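Local coordinates for T9SS C-terminal target domain-containing protein (Bacteroides cellulosilyticus, PDB 5JVK) that probably hydrolyses O-glycosidic bonds in glycans, as a family 39 glycoside hydrolase from a gut symbiont, at residues R102-G107 against L415-F420; I97-R102 against L124-G129; G267-P272 against D280-Y285; N222-A227 against G257-G262. All coordinates share one frame; numbering follows the deposited sequence.

Interaction 1 of 4, residues R102-G107 against L415-F420; sequences RPLDMG and LKNYTF
Asn417 and Leu104 each set CG anti to their own carbonyl carbon (chi1 -71° and -61°), and these torsions bring the two branched ends together crossing at about a right angle. Asn417 CG ends 4.1 Å from Leu104 CG, and the amide it carries lies against the backbone of Arg102 and Leu104, flanking the chain on both sides of Pro103. The other half of the contact is a carbonyl set against a proline. Lys416 is the first residue to leave helix 403-415 and, with positive phi (49°), it leaves its carbonyl facing Pro103. Lys416 O forms a CH...O contact with Pro103 CA at 3.3 Å, and Pro103 CG closes over the same oxygen at 3.4 Å. That oxygen also accepts a hydrogen bond from Arg365, a guanidinium that pairs in addition with Asp105, so one arginine of helix 350-366 binds both segments. Leu415 adds loose apolar packing, its CB 4.4 Å from Pro103 CG. Within 415-420 the chain is folded back by the bond from Tyr418 N to Leu415 O, 3.0 Å long, before strand 419-425 begins. The lead-in to the first strand of the parallel eight-stranded barrel is thus joined to the exit of helix 403-415, where the chain passes from a (beta/alpha)8 barrel to the antiparallel C-terminal sheet, a pairing of barrel and beta domain known in family 39 glycoside hydrolases.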
# COMPACT_ATOMS: atom_id res chain seq x y z
N ARG A 102 0.98 -5.24 -13.56
CA ARG A 102 0.88 -4.64 -12.23
C ARG A 102 2.13 -4.91 -11.39
O ARG A 102 2.70 -6.00 -11.48
CB ARG A 102 -0.33 -5.17 -11.48
CG ARG A 102 -1.66 -4.69 -12.01
CD ARG A 102 -2.78 -5.24 -11.15
NE ARG A 102 -2.89 -6.69 -11.29
CZ ARG A 102 -3.57 -7.50 -10.48
NH1 ARG A 102 -4.24 -7.03 -9.42
NH2 ARG A 102 -3.57 -8.80 -10.73
N PRO A 103 2.56 -3.93 -10.56
CA PRO A 103 3.68 -4.16 -9.65
C PRO A 103 3.46 -5.31 -8.67
O PRO A 103 2.53 -5.28 -7.87
CB PRO A 103 3.81 -2.83 -8.91
CG PRO A 103 3.30 -1.83 -9.87
CD PRO A 103 2.16 -2.51 -10.58
N LEU A 104 4.33 -6.31 -8.75
CA LEU A 104 4.30 -7.49 -7.89
C LEU A 104 4.78 -7.22 -6.46
O LEU A 104 4.58 -8.05 -5.58
CB LEU A 104 5.13 -8.62 -8.50
CG LEU A 104 4.68 -9.13 -9.88
CD1 LEU A 104 5.72 -10.06 -10.49
CD2 LEU A 104 3.33 -9.83 -9.80
N ASP A 105 5.42 -6.06 -6.25
CA ASP A 105 5.88 -5.63 -4.91
C ASP A 105 4.95 -4.63 -4.21
O ASP A 105 5.17 -4.31 -3.04
CB ASP A 105 7.32 -5.09 -4.97
CG ASP A 105 7.49 -3.89 -5.91
OD1 ASP A 105 6.57 -3.56 -6.68
OD2 ASP A 105 8.59 -3.29 -5.89
N MET A 106 3.91 -4.14 -4.90
CA MET A 106 2.94 -3.23 -4.29
C MET A 106 1.87 -4.02 -3.55
O MET A 106 1.12 -4.78 -4.17
CB MET A 106 2.28 -2.31 -5.33
CG MET A 106 3.13 -1.11 -5.73
SD MET A 106 2.28 0.10 -6.76
CE MET A 106 0.96 0.66 -5.68
N GLY A 107 1.79 -3.82 -2.23
CA GLY A 107 0.73 -4.39 -1.41
C GLY A 107 -0.02 -3.30 -0.66
O GLY A 107 0.40 -2.14 -0.67
N LEU A 415 5.53 2.30 -12.97
CA LEU A 415 6.53 1.36 -12.43
C LEU A 415 6.46 -0.02 -13.08
O LEU A 415 7.48 -0.56 -13.50
CB LEU A 415 6.39 1.17 -10.91
CG LEU A 415 7.12 2.15 -9.99
CD1 LEU A 415 6.62 2.00 -8.56
CD2 LEU A 415 8.63 1.93 -10.05
N LYS A 416 5.25 -0.57 -13.13
CA LYS A 416 5.01 -1.94 -13.59
C LYS A 416 5.99 -2.90 -12.87
O LYS A 416 6.03 -2.90 -11.64
CB LYS A 416 5.11 -2.03 -15.12
CG LYS A 416 4.15 -1.13 -15.90
CD LYS A 416 4.28 -1.43 -17.39
CE LYS A 416 3.31 -0.62 -18.23
NZ LYS A 416 3.79 0.77 -18.46
N ASN A 417 6.79 -3.67 -13.62
CA ASN A 417 7.85 -4.47 -13.05
C ASN A 417 9.20 -4.11 -13.66
O ASN A 417 10.09 -4.96 -13.78
CB ASN A 417 7.51 -5.94 -13.25
CG ASN A 417 6.37 -6.38 -12.37
OD1 ASN A 417 5.26 -6.63 -12.83
ND2 ASN A 417 6.64 -6.45 -11.08
N TYR A 418 9.36 -2.83 -14.01
CA TYR A 418 10.61 -2.32 -14.55
C TYR A 418 11.67 -2.26 -13.45
O TYR A 418 11.35 -1.96 -12.30
CB TYR A 418 10.42 -0.93 -15.16
CG TYR A 418 9.53 -0.87 -16.39
CD1 TYR A 418 9.73 -1.73 -17.47
CD2 TYR A 418 8.51 0.08 -16.50
CE1 TYR A 418 8.93 -1.67 -18.60
CE2 TYR A 418 7.70 0.15 -17.63
CZ TYR A 418 7.91 -0.72 -18.68
OH TYR A 418 7.12 -0.66 -19.80
N THR A 419 12.92 -2.53 -13.81
CA THR A 419 14.03 -2.47 -12.87
C THR A 419 14.76 -1.13 -12.97
O THR A 419 14.71 -0.45 -14.00
CB THR A 419 15.02 -3.63 -13.11
OG1 THR A 419 15.52 -3.58 -14.45
CG2 THR A 419 14.35 -4.97 -12.87
N PHE A 420 15.43 -0.76 -11.88
CA PHE A 420 16.12 0.52 -11.78
C PHE A 420 17.36 0.55 -12.68
O PHE A 420 18.14 -0.40 -12.68
CB PHE A 420 16.50 0.80 -10.33
CG PHE A 420 17.37 2.01 -10.15
CD1 PHE A 420 16.85 3.29 -10.33
CD2 PHE A 420 18.72 1.88 -9.82
CE1 PHE A 420 17.65 4.41 -10.18
CE2 PHE A 420 19.52 2.99 -9.66
CZ PHE A 420 18.99 4.26 -9.84

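Interaction 2 of 4, residues I97-R102 against L124-G129; sequences IIDEER and LIRMAG
Arg126 leaves its helix with CG anti to the backbone N, and from CB the chain turns at chi2 (59°) so that its outer atoms run across the guanidinium of Arg102. CD comes first, 3.2 Å from Arg102 NH1. NE then lies 3.4 Å above the Arg102 guanidinium plane, toward its rim, while CZ sits under Arg102 CD. The two guanidiniums are stacked nearly flat, 22° apart. At the tip, Arg126 NH2 donates to Ile97 O at 2.8 Å, an almost straight bond (166°) in the guanidinium plane but above that of the carbonyl. Arg126 NH1 bonds weakly to a water that also accepts from Ile97 N. Repulsion between the stacked cations is probably eased by Asp99, whose OD1 forms a salt bridge with Arg102 NH2 at 2.8 Å and whose backbone O takes Arg102 NE on an in-plane lone pair. An alanine in place of Arg126 would lose the bond to Ile97 O and the cover over Arg102, and would probably loosen the loop. Next to the stack, Ile97 CD1 packs 3.8 Å from Gly129 CA, where a side chain would crowd it; Gly129, with positive phi, closes the helix in a Schellman motif. The loop between strands 83-94 and 106-109 is thereby clasped to the C-terminal end of helix 118-127, while helix 403-415 packs on Ile97 and Gly166 accepts a bond from Arg102.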
# COMPACT_ATOMS: atom_id res chain seq x y z
N ILE A 97 -4.53 -0.30 -16.04
CA ILE A 97 -3.31 -1.12 -15.97
C ILE A 97 -3.63 -2.54 -16.43
O ILE A 97 -4.61 -3.14 -15.98
CB ILE A 97 -2.71 -1.15 -14.54
CG1 ILE A 97 -2.64 0.26 -13.94
CG2 ILE A 97 -1.31 -1.77 -14.56
CD1 ILE A 97 -2.28 0.29 -12.47
N ILE A 98 -2.79 -3.08 -17.32
CA ILE A 98 -2.93 -4.46 -17.80
C ILE A 98 -2.57 -5.40 -16.64
O ILE A 98 -1.63 -5.13 -15.90
CB ILE A 98 -2.04 -4.72 -19.04
CG1 ILE A 98 -2.54 -3.88 -20.24
CG2 ILE A 98 -2.02 -6.20 -19.42
CD1 ILE A 98 -1.49 -3.63 -21.30
N ASP A 99 -3.32 -6.49 -16.52
CA ASP A 99 -3.25 -7.41 -15.36
C ASP A 99 -1.82 -7.89 -15.06
O ASP A 99 -1.33 -7.76 -13.94
CB ASP A 99 -4.19 -8.61 -15.58
CG ASP A 99 -4.73 -9.18 -14.27
OD1 ASP A 99 -3.93 -9.62 -13.42
OD2 ASP A 99 -5.98 -9.20 -14.10
N GLU A 100 -1.15 -8.43 -16.09
CA GLU A 100 0.24 -8.93 -15.96
C GLU A 100 1.30 -7.85 -15.72
O GLU A 100 2.41 -8.17 -15.28
CB GLU A 100 0.63 -9.78 -17.19
CG GLU A 100 0.83 -9.00 -18.49
CD GLU A 100 1.05 -9.90 -19.70
OE1 GLU A 100 1.90 -10.81 -19.62
OE2 GLU A 100 0.37 -9.68 -20.73
N GLU A 101 0.98 -6.60 -16.03
CA GLU A 101 1.91 -5.47 -15.85
C GLU A 101 1.79 -4.74 -14.49
O GLU A 101 2.46 -3.73 -14.29
CB GLU A 101 1.72 -4.47 -16.99
CG GLU A 101 2.04 -5.05 -18.36
CD GLU A 101 2.09 -4.00 -19.46
OE1 GLU A 101 1.41 -2.95 -19.33
OE2 GLU A 101 2.80 -4.23 -20.47
N ARG A 102 0.98 -5.24 -13.56
CA ARG A 102 0.88 -4.64 -12.23
C ARG A 102 2.13 -4.91 -11.39
O ARG A 102 2.70 -6.00 -11.48
CB ARG A 102 -0.33 -5.17 -11.48
CG ARG A 102 -1.66 -4.69 -12.01
CD ARG A 102 -2.78 -5.24 -11.15
NE ARG A 102 -2.89 -6.69 -11.29
CZ ARG A 102 -3.57 -7.50 -10.48
NH1 ARG A 102 -4.24 -7.03 -9.42
NH2 ARG A 102 -3.57 -8.80 -10.73
N LEU A 124 -11.89 -1.83 -6.03
CA LEU A 124 -11.19 -0.57 -5.74
C LEU A 124 -9.70 -0.79 -5.45
O LEU A 124 -8.88 0.04 -5.83
CB LEU A 124 -11.86 0.17 -4.57
CG LEU A 124 -13.28 0.69 -4.85
CD1 LEU A 124 -14.06 0.91 -3.57
CD2 LEU A 124 -13.24 1.96 -5.67
N ILE A 125 -9.37 -1.90 -4.79
CA ILE A 125 -7.96 -2.28 -4.57
C ILE A 125 -7.27 -2.58 -5.90
O ILE A 125 -6.11 -2.19 -6.10
CB ILE A 125 -7.83 -3.50 -3.61
CG1 ILE A 125 -8.25 -3.10 -2.19
CG2 ILE A 125 -6.40 -4.03 -3.58
CD1 ILE A 125 -8.65 -4.25 -1.30
N ARG A 126 -7.97 -3.28 -6.81
CA ARG A 126 -7.43 -3.62 -8.13
C ARG A 126 -7.08 -2.39 -8.97
O ARG A 126 -6.00 -2.33 -9.56
CB ARG A 126 -8.43 -4.51 -8.91
CG ARG A 126 -8.10 -4.75 -10.38
CD ARG A 126 -6.75 -5.42 -10.58
NE ARG A 126 -6.43 -5.57 -12.01
CZ ARG A 126 -6.01 -4.60 -12.82
NH1 ARG A 126 -5.84 -3.35 -12.38
NH2 ARG A 126 -5.76 -4.88 -14.10
N MET A 127 -7.99 -1.41 -9.01
CA MET A 127 -7.78 -0.20 -9.81
C MET A 127 -6.69 0.73 -9.24
O MET A 127 -6.21 1.62 -9.95
CB MET A 127 -9.10 0.56 -9.98
CG MET A 127 -10.11 -0.16 -10.86
SD MET A 127 -11.61 0.79 -11.18
CE MET A 127 -12.38 0.77 -9.57
N ALA A 128 -6.32 0.55 -7.97
CA ALA A 128 -5.16 1.23 -7.38
C ALA A 128 -3.82 0.62 -7.80
O ALA A 128 -2.77 1.22 -7.55
CB ALA A 128 -5.27 1.25 -5.86
N GLY A 129 -3.85 -0.58 -8.39
CA GLY A 129 -2.66 -1.23 -8.96
C GLY A 129 -2.00 -2.27 -8.08
O GLY A 129 -0.97 -2.83 -8.47
O HOH W 1 -6.73 -1.22 -14.17

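Interaction 3 of 4, residues G267-P272 against D280-Y285; sequences GAFIIP and DFQDGY
Ile270 lies broadside over the ring of Tyr285, the two side chains crossing at about a right angle. Its CB stands 3.8 Å from the ring centroid and only 5° off the normal, a CH-pi contact centred on the face. From there the branches spread in different directions across the ring. CG1, anti to the backbone N, carries CD1 to within 3.4 Å of Tyr285 CD2, whereas CG2 takes the crowded place between N and the carbonyl carbon and reaches Tyr285 CZ at 3.8 Å. A chi1 of 69° turns the tyrosine ring under Ile270, its CG likewise between the backbone N and the carbonyl carbon. Phe269 joins from the residue before, its CG anti to the backbone N, and brings CE2 to 4.4 Å from Tyr285 CB. Gln282 bends at chi2 and meets Phe269 tip to tip, its amide inclined 63° to the phenyl ring; the same amide ends beside CD1 of Ile270, obliquely crossed. All four residues are buried, and their packing is extended by Tyr233, which meets Phe269 edge-to-face, and by Leu319 of helix 312-325, which touches Tyr285. The contact seats the N-terminal part of helix 270-275 and the residue before it on the strand that follows. Such packing of helix on strand belongs to a beta-alpha-beta crossover, here strand 252-255, helix 270-275 and strand 284-287 of the (beta/alpha)8 barrel.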
# COMPACT_ATOMS: atom_id res chain seq x y z
N GLY A 267 17.36 -3.32 12.31
CA GLY A 267 17.61 -4.73 12.60
C GLY A 267 17.42 -5.12 14.05
O GLY A 267 18.08 -6.03 14.54
N ALA A 268 16.50 -4.44 14.74
CA ALA A 268 16.32 -4.63 16.18
C ALA A 268 15.71 -5.99 16.54
O ALA A 268 15.95 -6.49 17.64
CB ALA A 268 15.48 -3.51 16.77
N PHE A 269 14.94 -6.59 15.63
CA PHE A 269 14.39 -7.94 15.83
C PHE A 269 15.33 -9.01 15.29
O PHE A 269 15.63 -9.99 15.98
CB PHE A 269 13.02 -8.10 15.17
CG PHE A 269 12.53 -9.53 15.13
CD1 PHE A 269 11.89 -10.09 16.23
CD2 PHE A 269 12.74 -10.32 14.00
CE1 PHE A 269 11.46 -11.42 16.19
CE2 PHE A 269 12.31 -11.64 13.96
CZ PHE A 269 11.67 -12.19 15.06
N ILE A 270 15.77 -8.85 14.04
CA ILE A 270 16.50 -9.91 13.33
C ILE A 270 17.92 -10.14 13.86
O ILE A 270 18.34 -11.29 13.97
CB ILE A 270 16.50 -9.67 11.79
CG1 ILE A 270 16.85 -10.96 11.03
CG2 ILE A 270 17.44 -8.55 11.37
CD1 ILE A 270 15.80 -12.06 11.13
N ILE A 271 18.63 -9.07 14.22
CA ILE A 271 20.03 -9.20 14.66
C ILE A 271 20.18 -10.04 15.95
O ILE A 271 21.05 -10.91 16.00
CB ILE A 271 20.74 -7.81 14.78
CG1 ILE A 271 20.90 -7.20 13.38
CG2 ILE A 271 22.11 -7.94 15.46
CD1 ILE A 271 21.38 -5.76 13.37
N PRO A 272 19.36 -9.78 16.99
CA PRO A 272 19.37 -10.68 18.16
C PRO A 272 19.05 -12.14 17.84
O PRO A 272 19.64 -13.04 18.45
CB PRO A 272 18.29 -10.10 19.07
CG PRO A 272 18.17 -8.67 18.69
CD PRO A 272 18.56 -8.56 17.24
N ASP A 280 17.72 -20.26 10.75
CA ASP A 280 17.02 -21.35 10.03
C ASP A 280 15.52 -21.45 10.31
O ASP A 280 14.80 -22.07 9.52
CB ASP A 280 17.65 -22.71 10.34
CG ASP A 280 19.03 -22.87 9.75
OD1 ASP A 280 19.22 -22.56 8.55
OD2 ASP A 280 19.94 -23.31 10.48
N PHE A 281 15.05 -20.85 11.40
CA PHE A 281 13.65 -20.99 11.82
C PHE A 281 12.69 -19.97 11.18
O PHE A 281 11.55 -19.81 11.64
CB PHE A 281 13.57 -20.98 13.35
CG PHE A 281 14.36 -22.09 13.98
CD1 PHE A 281 13.83 -23.37 14.08
CD2 PHE A 281 15.66 -21.87 14.44
CE1 PHE A 281 14.56 -24.41 14.64
CE2 PHE A 281 16.40 -22.90 15.01
CZ PHE A 281 15.85 -24.17 15.11
N GLN A 282 13.15 -19.27 10.13
CA GLN A 282 12.29 -18.46 9.27
C GLN A 282 12.68 -18.60 7.80
O GLN A 282 13.79 -19.02 7.47
CB GLN A 282 12.39 -16.97 9.61
CG GLN A 282 12.52 -16.62 11.09
CD GLN A 282 13.90 -16.13 11.48
OE1 GLN A 282 14.92 -16.70 11.09
NE2 GLN A 282 13.93 -15.06 12.26
N ASP A 283 11.73 -18.25 6.94
CA ASP A 283 11.99 -18.00 5.52
C ASP A 283 12.23 -16.50 5.27
O ASP A 283 12.89 -16.12 4.31
CB ASP A 283 10.83 -18.50 4.67
CG ASP A 283 10.51 -19.97 4.92
OD1 ASP A 283 11.46 -20.78 5.01
OD2 ASP A 283 9.32 -20.31 5.03
N GLY A 284 11.67 -15.66 6.13
CA GLY A 284 11.91 -14.22 6.08
C GLY A 284 11.43 -13.53 7.34
O GLY A 284 10.87 -14.18 8.23
N TYR A 285 11.66 -12.22 7.43
CA TYR A 285 11.14 -11.40 8.53
C TYR A 285 10.51 -10.13 7.99
O TYR A 285 10.70 -9.78 6.83
CB TYR A 285 12.24 -11.08 9.56
CG TYR A 285 13.33 -10.13 9.08
CD1 TYR A 285 13.27 -8.76 9.37
CD2 TYR A 285 14.42 -10.60 8.37
CE1 TYR A 285 14.26 -7.89 8.95
CE2 TYR A 285 15.42 -9.74 7.94
CZ TYR A 285 15.34 -8.38 8.23
OH TYR A 285 16.34 -7.54 7.80

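Interaction 4 of 4, residues N222-A227 against G257-G262; sequences NEPNYA and GGSGAG
The loops 222-225 and 257-260 run nearly alongside each other, 17° apart, and one backbone bond joins them: Glu223 N to Gly257 O, 2.7 Å, with the donor lifted out of the carbonyl plane. Gly257 has positive phi, and a CB there would press on Pro224 CD. Pro224, centre of an inverse gamma turn, lays CG and CD against Ser259 CB, CD at 3.8 Å, while Pro224 O approaches the same CB at 3.6 Å. The serine hydroxyl, in the crowded position between N and carbonyl carbon (chi1 57°), bonds to Gly256 O. Glu223 passes CG 3.6 Å from Gly257 O, and OE2 bonds to His288 ND1. An alanine at Pro224 would lose the CG and CD contacts with Ser259 and would probably loosen the turn that follows Glu223. Asn222, bonded to Arg134, lies close to a bound glycerol. The Asn-Glu-Pro sequence after the fourth barrel strand is consistent with the acid/base position of related barrel hydrolases, and Glu223 touches Glu340. Because this contact uses the backbone N-H of Glu223 and not its carboxylate, it fixes the main chain and leaves the carboxylate for partners such as His288, which, with Glu340, may influence its ionisation.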
# COMPACT_ATOMS: atom_id res chain seq x y z
N ASN A 222 1.51 -9.77 14.95
CA ASN A 222 1.60 -8.36 14.55
C ASN A 222 2.19 -7.52 15.69
O ASN A 222 1.57 -7.39 16.75
CB ASN A 222 0.23 -7.81 14.18
CG ASN A 222 0.28 -6.37 13.72
OD1 ASN A 222 0.75 -6.08 12.62
ND2 ASN A 222 -0.17 -5.46 14.56
N GLU A 223 3.37 -6.97 15.45
CA GLU A 223 4.07 -6.08 16.39
C GLU A 223 4.20 -6.63 17.83
O GLU A 223 3.69 -6.01 18.78
CB GLU A 223 3.41 -4.70 16.39
CG GLU A 223 3.39 -4.04 15.02
CD GLU A 223 2.99 -2.57 15.07
OE1 GLU A 223 2.35 -2.14 16.05
OE2 GLU A 223 3.32 -1.85 14.10
N PRO A 224 4.87 -7.78 17.99
CA PRO A 224 5.16 -8.32 19.32
C PRO A 224 6.35 -7.59 19.98
O PRO A 224 7.42 -8.17 20.16
CB PRO A 224 5.49 -9.79 19.03
CG PRO A 224 6.09 -9.75 17.68
CD PRO A 224 5.27 -8.74 16.94
N ASN A 225 6.13 -6.32 20.34
CA ASN A 225 7.15 -5.49 20.98
C ASN A 225 7.35 -5.93 22.44
O ASN A 225 8.47 -5.97 22.95
CB ASN A 225 6.75 -4.02 20.92
CG ASN A 225 6.76 -3.48 19.50
OD1 ASN A 225 5.71 -3.12 18.95
ND2 ASN A 225 7.93 -3.40 18.90
N TYR A 226 6.23 -6.21 23.10
CA TYR A 226 6.20 -6.91 24.40
C TYR A 226 7.03 -8.20 24.49
O TYR A 226 7.56 -8.51 25.56
CB TYR A 226 4.74 -7.19 24.85
CG TYR A 226 3.77 -7.57 23.74
CD1 TYR A 226 3.76 -8.85 23.20
CD2 TYR A 226 2.86 -6.63 23.23
CE1 TYR A 226 2.88 -9.19 22.18
CE2 TYR A 226 1.98 -6.96 22.21
CZ TYR A 226 1.99 -8.25 21.69
OH TYR A 226 1.12 -8.58 20.68
N ALA A 227 7.14 -8.95 23.39
CA ALA A 227 7.93 -10.19 23.35
C ALA A 227 9.39 -9.93 22.95
O ALA A 227 9.65 -9.32 21.91
CB ALA A 227 7.30 -11.18 22.38
N GLY A 257 7.13 -9.54 12.64
CA GLY A 257 5.85 -8.86 12.72
C GLY A 257 5.98 -7.35 12.82
O GLY A 257 5.07 -6.69 13.33
N GLY A 258 7.10 -6.81 12.34
CA GLY A 258 7.42 -5.41 12.53
C GLY A 258 7.68 -5.01 13.97
O GLY A 258 7.33 -3.90 14.36
N SER A 259 8.28 -5.91 14.75
CA SER A 259 8.67 -5.62 16.13
C SER A 259 10.10 -5.08 16.17
O SER A 259 10.77 -5.03 15.13
CB SER A 259 8.52 -6.87 17.02
OG SER A 259 9.28 -7.95 16.52
N GLY A 260 10.56 -4.69 17.35
CA GLY A 260 11.84 -3.99 17.51
C GLY A 260 11.68 -2.48 17.42
O GLY A 260 10.66 -1.98 16.93
N ALA A 261 12.70 -1.77 17.90
CA ALA A 261 12.72 -0.29 17.89
C ALA A 261 12.40 0.29 16.51
O ALA A 261 12.98 -0.13 15.51
CB ALA A 261 14.09 0.20 18.36
N GLY A 262 11.45 1.22 16.47
CA GLY A 262 10.99 1.84 15.22
C GLY A 262 10.35 0.91 14.20
O GLY A 262 10.22 1.25 13.03

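How the interactions relate
From the N terminus, interaction 2 opens first, in the loop after strand 83-94, and closes a short loop on the end of helix 118-127. Interaction 1 opens at the shared Arg102 before that loop has closed, so the two cross, and it closes only at 415-420, after a circuit of the barrel, tying the entry of the first barrel strand to the exit of helix 403-415 and the antiparallel sheet. Nested within this long span, interactions 4 and 3 follow in series: interaction 4 joins the neighbouring loops after strands 217-220 and 252-255, and interaction 3 then ties helix 270-275 to strand 284-287. These two touch through Phe269 CD1 and Ser259 OG, 3.4 Å apart.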